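Local coordinates for penicillin-binding protein activator LpoA (Escherichia coli, PDB 6DR3) that activates the peptidoglycan synthase PBP1a from the outer membrane, stimulating its transpeptidase activity, and is represented here by its helical amino-terminal domain, at residues A[168-173]-A[201-206]. Numbering follows the deposited sequence.
Sequences DENILQ and KRYPNN
In the first turn of helix 170-185 the Asn170 side-chain amide meets the edge of the Tyr203 ring near CE1. The amide is tilted against the ring, their planes 57° apart. The backbone of Asn170 does the polar work: a water donates to its O at 2.9 Å and accepts from ND2 of Asn206 at 3.1 Å, bridging the helix start and the turn that follows helix 189-202.

Ile171 comes next, and its CA lies 5.6 Å from that of Asn206, the closest CA pair between the two segments. Its CG2 methyl packs 3.8 Å from Asn206 ND2. That nitrogen also sits 3.1 Å from Ile171 O, but at an angle too poor for a hydrogen bond. Asn206 reaches across with CG anti to its own N (chi1 -170°); it is the N-cap of helix 207-210, its OD1 accepting from Gly208 N. The type I turn from Tyr203 to Asn206, closed by Asn206 N to Tyr203 O, brings ring and amide to the same helix.

One turn on from Glu169, whose O accepts from Gln173 N, the CG of Gln173 lies 3.9 Å from Tyr203 OH, its extended chain passing the phenol at about a right angle.

This modest surface contact joins the open end of the antiparallel helix pair 170-185 and 189-202, away from its connecting turn, in the TPR-like domain: Tyr203 also leans on Asp177 and Trp199, and Ile171 and Leu172 pack against helix 123-132.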
loop_
_atom_site.group_PDB
_atom_site.type_symbol
_atom_site.label_atom_id
_atom_site.label_comp_id
_atom_site.label_asym_id
_atom_site.label_seq_id
_atom_site.Cartn_x
_atom_site.Cartn_y
_atom_site.Cartn_z
ATOM N N ASP A 168 3.613 17.326 -12.830
ATOM C CA ASP A 168 2.381 17.188 -12.066
ATOM C C ASP A 168 2.553 16.363 -10.794
ATOM O O ASP A 168 1.551 16.007 -10.163
ATOM C CB ASP A 168 1.290 16.565 -12.943
ATOM C CG ASP A 168 1.642 15.166 -13.414
ATOM O OD1 ASP A 168 2.751 14.685 -13.100
ATOM O OD2 ASP A 168 0.805 14.547 -14.103
ATOM N N GLU A 169 3.787 16.052 -10.402
ATOM C CA GLU A 169 4.042 15.285 -9.181
ATOM C C GLU A 169 4.428 16.239 -8.050
ATOM O O GLU A 169 5.566 16.274 -7.577
ATOM C CB GLU A 169 5.129 14.243 -9.430
ATOM C CG GLU A 169 4.701 13.099 -10.330
ATOM C CD GLU A 169 5.806 12.081 -10.540
ATOM O OE1 GLU A 169 6.789 12.400 -11.239
ATOM O OE2 GLU A 169 5.696 10.964 -9.994
ATOM N N ASN A 170 3.439 17.025 -7.614
ATOM C CA ASN A 170 3.705 18.039 -6.600
ATOM C C ASN A 170 3.924 17.423 -5.225
ATOM O O ASN A 170 4.662 17.985 -4.408
ATOM C CB ASN A 170 2.561 19.052 -6.542
ATOM C CG ASN A 170 2.971 20.354 -5.868
ATOM O OD1 ASN A 170 4.093 20.833 -6.048
ATOM N ND2 ASN A 170 2.067 20.926 -5.081
ATOM N N ILE A 171 3.292 16.284 -4.939
ATOM C CA ILE A 171 3.512 15.629 -3.654
ATOM C C ILE A 171 4.925 15.056 -3.592
ATOM O O ILE A 171 5.643 15.235 -2.601
ATOM C CB ILE A 171 2.442 14.550 -3.407
ATOM C CG1 ILE A 171 1.090 15.222 -3.128
ATOM C CG2 ILE A 171 2.844 13.634 -2.239
ATOM C CD1 ILE A 171 -0.071 14.259 -2.928
ATOM N N LEU A 172 5.347 14.365 -4.653
ATOM C CA LEU A 172 6.712 13.854 -4.700
ATOM C C LEU A 172 7.720 14.993 -4.643
ATOM O O LEU A 172 8.735 14.898 -3.943
ATOM C CB LEU A 172 6.916 13.014 -5.961
ATOM C CG LEU A 172 8.313 12.420 -6.163
ATOM C CD1 LEU A 172 8.720 11.548 -4.984
ATOM C CD2 LEU A 172 8.363 11.627 -7.459
ATOM N N GLN A 173 7.459 16.082 -5.370
ATOM C CA GLN A 173 8.342 17.239 -5.297
ATOM C C GLN A 173 8.446 17.755 -3.868
ATOM O O GLN A 173 9.536 18.102 -3.403
ATOM C CB GLN A 173 7.844 18.347 -6.227
ATOM C CG GLN A 173 8.791 19.538 -6.318
ATOM C CD GLN A 173 8.227 20.686 -7.131
ATOM O OE1 GLN A 173 7.020 20.777 -7.352
ATOM N NE2 GLN A 173 9.106 21.574 -7.584
ATOM N N LYS A 201 4.839 24.842 5.716
ATOM C CA LYS A 201 4.174 25.991 5.120
ATOM C C LYS A 201 4.488 26.136 3.636
ATOM O O LYS A 201 3.788 26.878 2.939
ATOM C CB LYS A 201 4.570 27.267 5.867
ATOM C CG LYS A 201 3.904 27.395 7.227
ATOM C CD LYS A 201 4.604 28.409 8.118
ATOM C CE LYS A 201 3.800 28.666 9.386
ATOM N NZ LYS A 201 4.580 29.399 10.423
ATOM N N ARG A 202 5.520 25.448 3.142
ATOM C CA ARG A 202 5.789 25.426 1.708
ATOM C C ARG A 202 4.868 24.454 0.984
ATOM O O ARG A 202 4.355 24.769 -0.095
ATOM C CB ARG A 202 7.245 25.039 1.444
ATOM C CG ARG A 202 8.221 26.194 1.435
ATOM C CD ARG A 202 9.459 25.834 0.627
ATOM N NE ARG A 202 10.194 24.705 1.185
ATOM C CZ ARG A 202 10.969 24.769 2.264
ATOM N NH1 ARG A 202 11.109 25.909 2.927
ATOM N NH2 ARG A 202 11.602 23.683 2.686
ATOM N N TYR A 203 4.656 23.273 1.559
ATOM C CA TYR A 203 3.848 22.219 0.949
ATOM C C TYR A 203 2.780 21.795 1.950
ATOM O O TYR A 203 2.791 20.665 2.452
ATOM C CB TYR A 203 4.721 21.039 0.527
ATOM C CG TYR A 203 5.724 21.378 -0.557
ATOM C CD1 TYR A 203 5.359 21.364 -1.897
ATOM C CD2 TYR A 203 7.034 21.712 -0.240
ATOM C CE1 TYR A 203 6.270 21.673 -2.890
ATOM C CE2 TYR A 203 7.953 22.023 -1.228
ATOM C CZ TYR A 203 7.564 22.002 -2.551
ATOM O OH TYR A 203 8.470 22.308 -3.541
ATOM N N PRO A 204 1.838 22.685 2.264
ATOM C CA PRO A 204 0.824 22.353 3.278
ATOM C C PRO A 204 -0.088 21.206 2.881
ATOM O O PRO A 204 -0.728 20.613 3.759
ATOM C CB PRO A 204 0.042 23.664 3.434
ATOM C CG PRO A 204 0.242 24.377 2.137
ATOM C CD PRO A 204 1.632 24.030 1.697
ATOM N N ASN A 205 -0.177 20.874 1.592
ATOM C CA ASN A 205 -1.004 19.759 1.151
ATOM C C ASN A 205 -0.291 18.417 1.251
ATOM O O ASN A 205 -0.951 17.376 1.161
ATOM C CB ASN A 205 -1.462 19.979 -0.293
ATOM C CG ASN A 205 -2.473 18.941 -0.748
ATOM O OD1 ASN A 205 -3.293 18.470 0.040
ATOM N ND2 ASN A 205 -2.412 18.572 -2.023
ATOM N N ASN A 206 1.024 18.410 1.431
ATOM C CA ASN A 206 1.755 17.154 1.491
ATOM C C ASN A 206 1.285 16.342 2.692
ATOM O O ASN A 206 1.152 16.896 3.796
ATOM C CB ASN A 206 3.258 17.420 1.584
ATOM C CG ASN A 206 4.083 16.162 1.400
ATOM O OD1 ASN A 206 4.234 15.361 2.324
ATOM N ND2 ASN A 206 4.629 15.984 0.202
HETATM O O HOH W 1 3.847 18.325 -1.642
#